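Local atomic coordinates of genome polyprotein (PDB entry 6QWT), a protein that catalyses RNA-templated RNA synthesis through its 3Dpol part, the picornaviral RNA-dependent RNA polymerase that makes up this chain. Residues S401-T404 with Y405-V409; P416-D419 with V420-S423; N434-Q437 with K438-D441; Q444-C447 with L448-G451; V461-Y464 with R465-T469. All coordinates share one frame; numbering follows the deposited sequence.

How the contacts relate
All five contacts are local, each within one helix or at its ends, so none closes a long loop and none nests in or crosses another. They follow in series through the C-terminal helical region, which in picornaviral polymerases forms the thumb. Contact 1 builds helix 402-408, and contact 2 starts helix 417-428; V409 of the former packs against F417 of the latter. Contacts 3 and 4 lie in turn on helix 433-449, with centres about 15 Å apart. W439 of contact 3 meets contact 1 and contact 2, while C447 of contact 4 touches F417. Contact 5 lies on helix 459-469, where L462 packs against Y436 of contact 3.

Contact 1 (S401-T404 with Y405-V409); sequences SPET and YQQSV
P402 and Y405 meet in the first turn of helix 402-408, a short helix in the region that forms the thumb of picornaviral polymerases. The apolar part is a CH-pi contact: P402 CA sits over a face of the Y405 ring, 4.0 Å from its centroid, with P402 O above the ring centre, and P402 CB lies 4.0 Å from Y405 CZ. A chi1 of 49° places CG of Y405 between its own backbone N and carbonyl carbon, which folds the ring back under P402. Proline suits this first turn, where no earlier helical carbonyl needs an N-H. The tyrosine ring is also met edge-to-face by W439 and packs on L424 and A428.

Alongside, the stems of E403 and Q407 touch through their CG atoms at 3.6 Å, and their polar ends turn to other partners: E403 to T33, Q407 to P31 and T33.

Among the hydrogen bonds, S401 OG and T404 OG1 share one of 3.0 Å. The backbone bond from Q406 N to P402 O is 2.9 Å long. T404 O takes two donors from one residue: S408 OG, at 2.9 Å, and S408 N approach it from opposite faces of its carbonyl plane.

Contact 2 (P416-D419 with V420-S423); sequences PFQD and VITS
I421 reaches back over F417, its CD1 lying on a face of the phenyl ring, 3.9 Å from the centroid in a CH-pi contact and 3.4 Å from F417 CE2. V420 meets the same ring obliquely, with its CB 3.8 Å from F417 CD1. The ring reaches both branched residues because F417 CG stands anti to the backbone N (chi1 -177°), which sends the side chain along the helix toward the next turn.

On another side, Q418 bends at chi2 (59°) and brings NE2 to T422 OG1, a hydrogen bond of 2.9 Å with the hydroxyl almost in the amide plane. A glutamine with a threonine four residues on is well placed for this, since both stand on neighbouring turns at the start of helix 417-428, in the probable thumb of the polymerase. Q418 NE2 has a second acceptor in I455 O, and F452 meets the F417 ring edge-to-face.

Further out, a water donates to D419 OD2 at 2.8 Å and to T422 OG1 at 3.2 Å, joining carboxylate and hydroxyl on the solvent side. S423 folds its hydroxyl back to the backbone, where OG lies 3.0 Å from D419 O and also near V420 O; which of the two oxygens its proton serves is not settled.

Contact 3 (N434-Q437 with K438-D441); sequences NNYQ and KWCD
A cysteine sulfur-aromatic contact, C440 above Y436, marks the inward side of this stretch of helix. C440 SG lies over a face of the tyrosine ring, 3.6 Å from the centroid and only 16° off the ring normal, somewhat displaced toward the rim beside CZ. The two torsions bring this about: with chi1 at 178° the Y436 ring swings away from its own N-H and extends toward the following turn, while SG of C440 stays beside its own backbone N and points back. Cysteine suits the place because its small, polarisable sulfur lies close on the ring. W439 adds its indole obliquely, CZ3 being 4.1 Å from Y436 CE1. These three buried residues form one side of helix 433-449, which in the probable thumb faces the neighbouring helices: W439 packs on L424 and A428 of helix 417-428, and Y436 on L462 of helix 459-469. Y436 OH is hydrogen-bonded to I457 O, which satisfies the polar tip of an otherwise apolar packing residue.

The outward side is polar. Q437 curls forward and sets NE2 2.7 Å from D441 OD1; the acceptor lies nearly in the amide plane, but it is approached from above the carboxylate plane, and the N-H...O angle of 140° makes the bond less than straight. Near the helix start, a water donates to N435 OD1 at 3.1 Å. The lysine arm of K438, kinked at its last torsion, reaches back along the helix to this water, although the modelled distance from NZ is doubtfully short. N435 ND2 donates in addition to A431 O.

Contact 4 (Q444-C447 with L448-G451); sequences QAQC and LKSG
K449 runs its aliphatic stem back along the previous turn, overlapping the carbonyl of A445. Its CG lies 3.6 Å from A445 O, and the bend at chi4 (47°) turns the ammonium group toward the same oxygen, giving a weak hydrogen bond of 3.5 Å from K449 NZ to A445 O. The Q446 chain merely crosses the lysine stem, at about a right angle. Lysine suits this stretch, since its apolar stem can lie along the turn while its ammonium group reaches a carbonyl near the exposed end of the helix.

L448 sets its CB over the preceding carbonyls, 3.5 Å from Q444 O, and its backbone N is hydrogen-bonded to that same oxygen at 3.0 Å. Beyond it the helix 433-449, part of the probable thumb of the polymerase, stops in a Schellman motif. G451 is the first residue to leave helical geometry, its phi being positive at 81°, and its N donates to L448 O at 3.3 Å. Just before, S450 N donates to C447 O at 3.0 Å, from well above the carbonyl plane, and only weakly to Q446 O. Glycine suits this positive phi, having no CB to crowd the carbonyl O of S450.

S450 brings CB within 3.6 Å of C447 O, and its hydroxyl is hydrogen-bonded to P25 O in the N-terminal part of the chain. C447, the buried residue of the group, packs against A26, P454 and the ring of F417.

Contact 5 (V461-Y464 with R465-T469); sequences VLQY and RWLAT
Amide and indole lie side by side where Q463 meets W466: both side chains point the same way, their planes are only 26° apart, and Q463 OE1 is 3.8 Å from W466 CE3, a contact that is oblique to the ring. Further along, the indole is stacked with H397 and met edge-to-face by H430, while its NE1 donates to D213 O. The other ring, Y464, lies obliquely against its helix, with R465 N 3.3 Å from Y464 CD2 and A468 CB 4.4 Å from Y464 CZ. The ring leans forward toward the next turn, where the small methyl of A468 lies beside it.

Q463 carries a second contact. A turn of 70° about its CB-CG bond takes the amide past L467: NE2 stands 3.8 Å from L467 CD1. Glutamine serves both purposes here, since its stem and amide nitrogen pass beside leucine and its NE2 also donates to D389 OD2.

R465 keeps its stem against the previous turn, CB lying 3.4 Å from V461 O, and bends at chi3 so that the guanidinium group leads off along the exposed side. At the far end T469 OG1 donates to W466 O at 3.1 Å, a hydroxyl folded back on the last turn. The backbone bonds between are regular, as from L467 N to Q463 O at 3.0 Å. The pattern, with L462 and W466 buried and Y464, R465 and A468 exposed, is that of an amphipathic helix, here helix 459-469 in the C-terminal part of the probable thumb.

Contact 1 (S401-T404 with Y405-V409)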
loop_
_atom_site.group_PDB
_atom_site.type_symbol
_atom_site.label_atom_id
_atom_site.label_comp_id
_atom_site.label_asym_id
_atom_site.label_seq_id
_atom_site.Cartn_x
_atom_site.Cartn_y
_atom_site.Cartn_z
ATOM N N SER A 401 -11.356 -2.499 12.804
ATOM C CA SER A 401 -11.253 -2.123 14.206
ATOM C C SER A 401 -12.104 -0.885 14.472
ATOM O O SER A 401 -12.044 0.079 13.696
ATOM C CB SER A 401 -9.798 -1.852 14.583
ATOM O OG SER A 401 -9.253 -0.824 13.771
ATOM N N PRO A 402 -12.911 -0.873 15.537
ATOM C CA PRO A 402 -13.769 0.297 15.791
ATOM C C PRO A 402 -12.996 1.595 15.943
ATOM O O PRO A 402 -13.544 2.668 15.659
ATOM C CB PRO A 402 -14.505 -0.086 17.084
ATOM C CG PRO A 402 -14.485 -1.582 17.101
ATOM C CD PRO A 402 -13.168 -1.971 16.484
ATOM N N GLU A 403 -11.731 1.523 16.371
ATOM C CA GLU A 403 -10.918 2.724 16.518
ATOM C C GLU A 403 -10.770 3.462 15.195
ATOM O O GLU A 403 -10.604 4.685 15.185
ATOM C CB GLU A 403 -9.545 2.364 17.088
ATOM C CG GLU A 403 -8.741 3.567 17.556
ATOM C CD GLU A 403 -7.340 3.200 18.016
ATOM O OE1 GLU A 403 -6.937 3.646 19.114
ATOM O OE2 GLU A 403 -6.643 2.463 17.284
ATOM N N THR A 404 -10.825 2.738 14.075
ATOM C CA THR A 404 -10.706 3.371 12.765
ATOM C C THR A 404 -11.779 4.439 12.570
ATOM O O THR A 404 -11.468 5.617 12.368
ATOM C CB THR A 404 -10.786 2.312 11.662
ATOM O OG1 THR A 404 -9.660 1.429 11.759
ATOM C CG2 THR A 404 -10.790 2.972 10.295
ATOM N N TYR A 405 -13.053 4.048 12.630
ATOM C CA TYR A 405 -14.126 4.997 12.352
ATOM C C TYR A 405 -14.550 5.809 13.570
ATOM O O TYR A 405 -15.187 6.856 13.403
ATOM C CB TYR A 405 -15.349 4.281 11.759
ATOM C CG TYR A 405 -15.814 3.045 12.495
ATOM C CD1 TYR A 405 -15.373 1.782 12.117
ATOM C CD2 TYR A 405 -16.718 3.134 13.547
ATOM C CE1 TYR A 405 -15.806 0.640 12.777
ATOM C CE2 TYR A 405 -17.157 1.996 14.216
ATOM C CZ TYR A 405 -16.697 0.754 13.825
ATOM O OH TYR A 405 -17.124 -0.378 14.482
ATOM N N GLN A 406 -14.216 5.365 14.785
ATOM C CA GLN A 406 -14.477 6.191 15.960
ATOM C C GLN A 406 -13.550 7.401 15.999
ATOM O O GLN A 406 -13.970 8.502 16.372
ATOM C CB GLN A 406 -14.330 5.361 17.235
ATOM C CG GLN A 406 -15.491 4.405 17.481
ATOM C CD GLN A 406 -15.216 3.428 18.609
ATOM O OE1 GLN A 406 -14.078 3.280 19.056
ATOM N NE2 GLN A 406 -16.260 2.752 19.075
ATOM N N GLN A 407 -12.287 7.219 15.609
ATOM C CA GLN A 407 -11.337 8.326 15.642
ATOM C C GLN A 407 -11.435 9.194 14.391
ATOM O O GLN A 407 -11.362 10.424 14.485
ATOM C CB GLN A 407 -9.913 7.794 15.806
ATOM C CG GLN A 407 -9.662 7.059 17.114
ATOM C CD GLN A 407 -9.881 7.931 18.337
ATOM O OE1 GLN A 407 -9.297 9.009 18.462
ATOM N NE2 GLN A 407 -10.725 7.465 19.250
ATOM N N SER A 408 -11.598 8.578 13.217
ATOM C CA SER A 408 -11.592 9.346 11.973
ATOM C C SER A 408 -12.758 10.322 11.906
ATOM O O SER A 408 -12.625 11.404 11.322
ATOM C CB SER A 408 -11.633 8.411 10.764
ATOM O OG SER A 408 -10.431 7.672 10.644
ATOM N N VAL A 409 -13.902 9.962 12.493
ATOM C CA VAL A 409 -15.083 10.808 12.392
ATOM C C VAL A 409 -14.898 12.123 13.132
ATOM O O VAL A 409 -15.623 13.089 12.865
ATOM C CB VAL A 409 -16.326 10.058 12.910
ATOM C CG1 VAL A 409 -16.332 10.011 14.432
ATOM C CG2 VAL A 409 -17.597 10.706 12.375
#

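Contact 2 (P416-D419 with V420-S423)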
loop_
_atom_site.group_PDB
_atom_site.type_symbol
_atom_site.label_atom_id
_atom_site.label_comp_id
_atom_site.label_asym_id
_atom_site.label_seq_id
_atom_site.Cartn_x
_atom_site.Cartn_y
_atom_site.Cartn_z
ATOM N N PRO A 416 -17.376 18.835 2.716
ATOM C CA PRO A 416 -18.658 18.658 3.417
ATOM C C PRO A 416 -18.559 17.497 4.394
ATOM O O PRO A 416 -18.236 16.369 4.012
ATOM C CB PRO A 416 -19.649 18.371 2.282
ATOM C CG PRO A 416 -18.981 18.891 1.043
ATOM C CD PRO A 416 -17.515 18.680 1.258
ATOM N N PHE A 417 -18.829 17.783 5.670
ATOM C CA PHE A 417 -18.611 16.781 6.709
ATOM C C PHE A 417 -19.482 15.550 6.498
ATOM O O PHE A 417 -19.107 14.449 6.918
ATOM C CB PHE A 417 -18.865 17.389 8.089
ATOM C CG PHE A 417 -18.599 16.442 9.224
ATOM C CD1 PHE A 417 -17.422 15.715 9.274
ATOM C CD2 PHE A 417 -19.525 16.278 10.241
ATOM C CE1 PHE A 417 -17.171 14.839 10.318
ATOM C CE2 PHE A 417 -19.278 15.409 11.290
ATOM C CZ PHE A 417 -18.099 14.687 11.326
ATOM N N GLN A 418 -20.638 15.709 5.846
ATOM C CA GLN A 418 -21.498 14.559 5.578
ATOM C C GLN A 418 -20.787 13.521 4.723
ATOM O O GLN A 418 -21.055 12.321 4.855
ATOM C CB GLN A 418 -22.795 15.021 4.909
ATOM C CG GLN A 418 -23.741 13.898 4.501
ATOM C CD GLN A 418 -24.177 13.040 5.675
ATOM O OE1 GLN A 418 -24.678 13.548 6.679
ATOM N NE2 GLN A 418 -23.988 11.730 5.553
ATOM N N ASP A 419 -19.865 13.953 3.858
ATOM C CA ASP A 419 -19.085 13.000 3.075
ATOM C C ASP A 419 -18.187 12.146 3.962
ATOM O O ASP A 419 -17.949 10.972 3.651
ATOM C CB ASP A 419 -18.250 13.734 2.027
ATOM C CG ASP A 419 -19.105 14.418 0.975
ATOM O OD1 ASP A 419 -18.536 14.964 0.005
ATOM O OD2 ASP A 419 -20.346 14.412 1.121
ATOM N N VAL A 420 -17.682 12.709 5.063
ATOM C CA VAL A 420 -16.889 11.923 6.003
ATOM C C VAL A 420 -17.762 10.882 6.696
ATOM O O VAL A 420 -17.364 9.719 6.850
ATOM C CB VAL A 420 -16.196 12.851 7.017
ATOM C CG1 VAL A 420 -15.517 12.039 8.119
ATOM C CG2 VAL A 420 -15.194 13.752 6.310
ATOM N N ILE A 421 -18.964 11.280 7.117
ATOM C CA ILE A 421 -19.875 10.353 7.786
ATOM C C ILE A 421 -20.299 9.237 6.842
ATOM O O ILE A 421 -20.337 8.061 7.226
ATOM C CB ILE A 421 -21.093 11.117 8.337
ATOM C CG1 ILE A 421 -20.739 11.808 9.649
ATOM C CG2 ILE A 421 -22.281 10.188 8.533
ATOM C CD1 ILE A 421 -21.319 13.171 9.743
ATOM N N THR A 422 -20.621 9.585 5.594
ATOM C CA THR A 422 -21.089 8.583 4.643
ATOM C C THR A 422 -20.029 7.517 4.385
ATOM O O THR A 422 -20.336 6.320 4.366
ATOM C CB THR A 422 -21.506 9.259 3.337
ATOM O OG1 THR A 422 -22.629 10.115 3.580
ATOM C CG2 THR A 422 -21.887 8.223 2.296
ATOM N N SER A 423 -18.770 7.928 4.200
ATOM C CA SER A 423 -17.735 6.956 3.861
ATOM C C SER A 423 -17.394 6.051 5.041
ATOM O O SER A 423 -16.956 4.913 4.837
ATOM C CB SER A 423 -16.484 7.674 3.352
ATOM O OG SER A 423 -16.092 8.697 4.245
HETATM O O HOH W 1 -22.109 12.222 1.255
#

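Contact 3 (N434-Q437 with K438-D441)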
loop_
_atom_site.group_PDB
_atom_site.type_symbol
_atom_site.label_atom_id
_atom_site.label_comp_id
_atom_site.label_asym_id
_atom_site.label_seq_id
_atom_site.Cartn_x
_atom_site.Cartn_y
_atom_site.Cartn_z
ATOM N N ASN A 434 -26.571 -3.266 15.749
ATOM C CA ASN A 434 -26.667 -2.455 16.953
ATOM C C ASN A 434 -25.332 -1.873 17.393
ATOM O O ASN A 434 -25.319 -0.854 18.092
ATOM C CB ASN A 434 -27.288 -3.273 18.089
ATOM C CG ASN A 434 -28.761 -3.559 17.850
ATOM O OD1 ASN A 434 -29.539 -2.651 17.549
ATOM N ND2 ASN A 434 -29.146 -4.823 17.961
ATOM N N ASN A 435 -24.212 -2.484 17.007
ATOM C CA ASN A 435 -22.934 -1.802 17.166
ATOM C C ASN A 435 -22.828 -0.636 16.193
ATOM O O ASN A 435 -22.280 0.418 16.531
ATOM C CB ASN A 435 -21.783 -2.785 16.972
ATOM C CG ASN A 435 -21.762 -3.856 18.038
ATOM O OD1 ASN A 435 -21.766 -3.554 19.231
ATOM N ND2 ASN A 435 -21.756 -5.116 17.617
ATOM N N TYR A 436 -23.367 -0.806 14.984
ATOM C CA TYR A 436 -23.477 0.308 14.050
ATOM C C TYR A 436 -24.341 1.419 14.625
ATOM O O TYR A 436 -23.990 2.600 14.538
ATOM C CB TYR A 436 -24.055 -0.191 12.727
ATOM C CG TYR A 436 -24.277 0.874 11.678
ATOM C CD1 TYR A 436 -23.218 1.630 11.189
ATOM C CD2 TYR A 436 -25.547 1.117 11.166
ATOM C CE1 TYR A 436 -23.419 2.602 10.222
ATOM C CE2 TYR A 436 -25.755 2.088 10.200
ATOM C CZ TYR A 436 -24.688 2.826 9.733
ATOM O OH TYR A 436 -24.889 3.792 8.769
ATOM N N GLN A 437 -25.475 1.055 15.232
ATOM C CA GLN A 437 -26.372 2.062 15.786
ATOM C C GLN A 437 -25.714 2.821 16.930
ATOM O O GLN A 437 -25.903 4.034 17.067
ATOM C CB GLN A 437 -27.670 1.407 16.254
ATOM C CG GLN A 437 -28.783 2.396 16.539
ATOM C CD GLN A 437 -29.095 3.269 15.340
ATOM O OE1 GLN A 437 -29.239 2.776 14.219
ATOM N NE2 GLN A 437 -29.189 4.574 15.568
ATOM N N LYS A 438 -24.934 2.122 17.763
ATOM C CA LYS A 438 -24.271 2.782 18.884
ATOM C C LYS A 438 -23.289 3.840 18.395
ATOM O O LYS A 438 -23.207 4.935 18.964
ATOM C CB LYS A 438 -23.560 1.749 19.760
ATOM C CG LYS A 438 -24.491 0.939 20.652
ATOM C CD LYS A 438 -23.744 -0.203 21.332
ATOM C CE LYS A 438 -24.661 -1.016 22.243
ATOM N NZ LYS A 438 -25.705 -1.757 21.482
ATOM N N TRP A 439 -22.535 3.528 17.340
ATOM C CA TRP A 439 -21.642 4.515 16.747
ATOM C C TRP A 439 -22.431 5.691 16.183
ATOM O O TRP A 439 -22.085 6.854 16.419
ATOM C CB TRP A 439 -20.787 3.859 15.663
ATOM C CG TRP A 439 -19.931 4.828 14.908
ATOM C CD1 TRP A 439 -18.797 5.444 15.354
ATOM C CD2 TRP A 439 -20.142 5.296 13.570
ATOM N NE1 TRP A 439 -18.289 6.268 14.378
ATOM C CE2 TRP A 439 -19.097 6.194 13.272
ATOM C CE3 TRP A 439 -21.115 5.044 12.596
ATOM C CZ2 TRP A 439 -18.996 6.841 12.042
ATOM C CZ3 TRP A 439 -21.014 5.688 11.375
ATOM C CH2 TRP A 439 -19.962 6.575 11.107
ATOM N N CYS A 440 -23.505 5.406 15.441
ATOM C CA CYS A 440 -24.314 6.479 14.862
ATOM C C CYS A 440 -24.911 7.371 15.944
ATOM O O CYS A 440 -24.898 8.601 15.822
ATOM C CB CYS A 440 -25.427 5.897 13.990
ATOM S SG CYS A 440 -24.876 4.971 12.535
ATOM N N ASP A 441 -25.444 6.768 17.011
ATOM C CA ASP A 441 -26.085 7.553 18.060
ATOM C C ASP A 441 -25.077 8.422 18.803
ATOM O O ASP A 441 -25.366 9.581 19.124
ATOM C CB ASP A 441 -26.820 6.627 19.032
ATOM C CG ASP A 441 -28.072 6.018 18.426
ATOM O OD1 ASP A 441 -28.526 6.509 17.369
ATOM O OD2 ASP A 441 -28.604 5.043 19.003
HETATM O O HOH W 2 -24.709 -3.758 20.330
#

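Contact 4 (Q444-C447 with L448-G451)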
loop_
_atom_site.group_PDB
_atom_site.type_symbol
_atom_site.label_atom_id
_atom_site.label_comp_id
_atom_site.label_asym_id
_atom_site.label_seq_id
_atom_site.Cartn_x
_atom_site.Cartn_y
_atom_site.Cartn_z
ATOM N N GLN A 444 -24.089 11.298 16.519
ATOM C CA GLN A 444 -25.173 12.257 16.328
ATOM C C GLN A 444 -25.324 13.179 17.533
ATOM O O GLN A 444 -25.580 14.379 17.375
ATOM C CB GLN A 444 -26.482 11.521 16.052
ATOM C CG GLN A 444 -27.705 12.420 16.044
ATOM C CD GLN A 444 -28.703 12.020 14.984
ATOM O OE1 GLN A 444 -29.205 10.897 14.983
ATOM N NE2 GLN A 444 -28.994 12.937 14.068
ATOM N N ALA A 445 -25.173 12.642 18.743
ATOM C CA ALA A 445 -25.328 13.469 19.935
ATOM C C ALA A 445 -24.246 14.538 20.005
ATOM O O ALA A 445 -24.522 15.690 20.361
ATOM C CB ALA A 445 -25.313 12.597 21.190
ATOM N N GLN A 446 -23.008 14.181 19.655
ATOM C CA GLN A 446 -21.931 15.164 19.658
ATOM C C GLN A 446 -22.127 16.199 18.557
ATOM O O GLN A 446 -21.919 17.397 18.782
ATOM C CB GLN A 446 -20.580 14.466 19.507
ATOM C CG GLN A 446 -19.389 15.376 19.744
ATOM C CD GLN A 446 -19.317 15.876 21.173
ATOM O OE1 GLN A 446 -19.276 15.088 22.118
ATOM N NE2 GLN A 446 -19.305 17.195 21.339
ATOM N N CYS A 447 -22.531 15.754 17.363
ATOM C CA CYS A 447 -22.751 16.682 16.256
ATOM C C CYS A 447 -23.850 17.684 16.580
ATOM O O CYS A 447 -23.787 18.847 16.158
ATOM C CB CYS A 447 -23.102 15.910 14.985
ATOM S SG CYS A 447 -21.732 15.010 14.244
ATOM N N LEU A 448 -24.875 17.246 17.317
ATOM C CA LEU A 448 -25.968 18.141 17.681
ATOM C C LEU A 448 -25.459 19.335 18.476
ATOM O O LEU A 448 -25.923 20.466 18.283
ATOM C CB LEU A 448 -27.025 17.366 18.475
ATOM C CG LEU A 448 -28.336 18.056 18.866
ATOM C CD1 LEU A 448 -29.479 17.050 18.870
ATOM C CD2 LEU A 448 -28.228 18.745 20.225
ATOM N N LYS A 449 -24.496 19.107 19.373
ATOM C CA LYS A 449 -23.939 20.200 20.160
ATOM C C LYS A 449 -23.129 21.168 19.310
ATOM O O LYS A 449 -22.923 22.314 19.725
ATOM C CB LYS A 449 -23.067 19.646 21.288
ATOM C CG LYS A 449 -23.800 18.719 22.244
ATOM C CD LYS A 449 -22.827 18.049 23.201
ATOM C CE LYS A 449 -23.565 17.293 24.292
ATOM N NZ LYS A 449 -24.659 16.453 23.729
ATOM N N SER A 450 -22.678 20.737 18.134
ATOM C CA SER A 450 -21.875 21.562 17.243
ATOM C C SER A 450 -22.689 22.196 16.125
ATOM O O SER A 450 -22.114 22.865 15.261
ATOM C CB SER A 450 -20.736 20.729 16.644
ATOM O OG SER A 450 -20.046 20.011 17.655
ATOM N N GLY A 451 -24.006 22.001 16.114
ATOM C CA GLY A 451 -24.841 22.592 15.088
ATOM C C GLY A 451 -24.873 21.846 13.775
ATOM O O GLY A 451 -25.191 22.448 12.745
#

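Contact 5 (V461-Y464 with R465-T469)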
loop_
_atom_site.group_PDB
_atom_site.type_symbol
_atom_site.label_atom_id
_atom_site.label_comp_id
_atom_site.label_asym_id
_atom_site.label_seq_id
_atom_site.Cartn_x
_atom_site.Cartn_y
_atom_site.Cartn_z
ATOM N N VAL A 461 -30.003 -0.719 4.147
ATOM C CA VAL A 461 -29.431 -0.411 2.839
ATOM C C VAL A 461 -28.031 -1.000 2.718
ATOM O O VAL A 461 -27.681 -1.613 1.702
ATOM C CB VAL A 461 -29.420 1.111 2.604
ATOM C CG1 VAL A 461 -28.569 1.460 1.385
ATOM C CG2 VAL A 461 -30.840 1.640 2.445
ATOM N N LEU A 462 -27.208 -0.824 3.753
ATOM C CA LEU A 462 -25.833 -1.305 3.686
ATOM C C LEU A 462 -25.780 -2.827 3.677
ATOM O O LEU A 462 -25.007 -3.421 2.917
ATOM C CB LEU A 462 -25.023 -0.742 4.853
ATOM C CG LEU A 462 -24.864 0.781 4.832
ATOM C CD1 LEU A 462 -24.344 1.306 6.165
ATOM C CD2 LEU A 462 -23.959 1.211 3.684
ATOM N N GLN A 463 -26.597 -3.476 4.510
ATOM C CA GLN A 463 -26.571 -4.932 4.571
ATOM C C GLN A 463 -27.133 -5.549 3.297
ATOM O O GLN A 463 -26.596 -6.545 2.800
ATOM C CB GLN A 463 -27.334 -5.428 5.799
ATOM C CG GLN A 463 -27.510 -6.946 5.864
ATOM C CD GLN A 463 -26.213 -7.699 6.143
ATOM O OE1 GLN A 463 -25.133 -7.107 6.229
ATOM N NE2 GLN A 463 -26.319 -9.016 6.290
ATOM N N TYR A 464 -28.203 -4.971 2.746
ATOM C CA TYR A 464 -28.735 -5.490 1.490
ATOM C C TYR A 464 -27.704 -5.380 0.375
ATOM O O TYR A 464 -27.461 -6.344 -0.360
ATOM C CB TYR A 464 -30.013 -4.753 1.084
ATOM C CG TYR A 464 -30.318 -4.957 -0.385
ATOM C CD1 TYR A 464 -30.846 -6.161 -0.840
ATOM C CD2 TYR A 464 -30.030 -3.970 -1.323
ATOM C CE1 TYR A 464 -31.102 -6.365 -2.180
ATOM C CE2 TYR A 464 -30.281 -4.170 -2.666
ATOM C CZ TYR A 464 -30.817 -5.367 -3.089
ATOM O OH TYR A 464 -31.071 -5.568 -4.428
ATOM N N ARG A 465 -27.097 -4.201 0.222
ATOM C CA ARG A 465 -26.155 -4.005 -0.875
ATOM C C ARG A 465 -24.906 -4.859 -0.705
ATOM O O ARG A 465 -24.319 -5.292 -1.702
ATOM C CB ARG A 465 -25.793 -2.525 -1.002
ATOM C CG ARG A 465 -26.811 -1.738 -1.819
ATOM C CD ARG A 465 -26.333 -0.337 -2.156
ATOM N NE ARG A 465 -25.192 -0.330 -3.068
ATOM C CZ ARG A 465 -25.266 -0.577 -4.373
ATOM N NH1 ARG A 465 -24.168 -0.541 -5.116
ATOM N NH2 ARG A 465 -26.431 -0.866 -4.938
ATOM N N TRP A 466 -24.493 -5.132 0.536
ATOM C CA TRP A 466 -23.366 -6.037 0.741
ATOM C C TRP A 466 -23.717 -7.451 0.299
ATOM O O TRP A 466 -22.952 -8.090 -0.433
ATOM C CB TRP A 466 -22.933 -6.042 2.204
ATOM C CG TRP A 466 -21.828 -7.025 2.465
ATOM C CD1 TRP A 466 -20.513 -6.887 2.125
ATOM C CD2 TRP A 466 -21.944 -8.305 3.105
ATOM N NE1 TRP A 466 -19.804 -7.995 2.519
ATOM C CE2 TRP A 466 -20.658 -8.881 3.123
ATOM C CE3 TRP A 466 -23.008 -9.019 3.665
ATOM C CZ2 TRP A 466 -20.408 -10.135 3.680
ATOM C CZ3 TRP A 466 -22.758 -10.264 4.218
ATOM C CH2 TRP A 466 -21.469 -10.808 4.221
ATOM N N LEU A 467 -24.871 -7.960 0.744
ATOM C CA LEU A 467 -25.301 -9.293 0.339
ATOM C C LEU A 467 -25.438 -9.390 -1.174
ATOM O O LEU A 467 -25.130 -10.430 -1.766
ATOM C CB LEU A 467 -26.622 -9.648 1.019
ATOM C CG LEU A 467 -26.570 -10.001 2.507
ATOM C CD1 LEU A 467 -27.977 -10.051 3.089
ATOM C CD2 LEU A 467 -25.850 -11.322 2.719
ATOM N N ALA A 468 -25.882 -8.309 -1.818
ATOM C CA ALA A 468 -26.058 -8.324 -3.266
ATOM C C ALA A 468 -24.721 -8.459 -3.983
ATOM O O ALA A 468 -24.592 -9.240 -4.933
ATOM C CB ALA A 468 -26.786 -7.058 -3.720
ATOM N N THR A 469 -23.710 -7.702 -3.552
ATOM C CA THR A 469 -22.437 -7.742 -4.268
ATOM C C THR A 469 -21.683 -9.039 -3.990
ATOM O O THR A 469 -20.996 -9.570 -4.874
ATOM C CB THR A 469 -21.583 -6.523 -3.906
ATOM O OG1 THR A 469 -21.186 -6.599 -2.530
ATOM C CG2 THR A 469 -22.364 -5.239 -4.143
#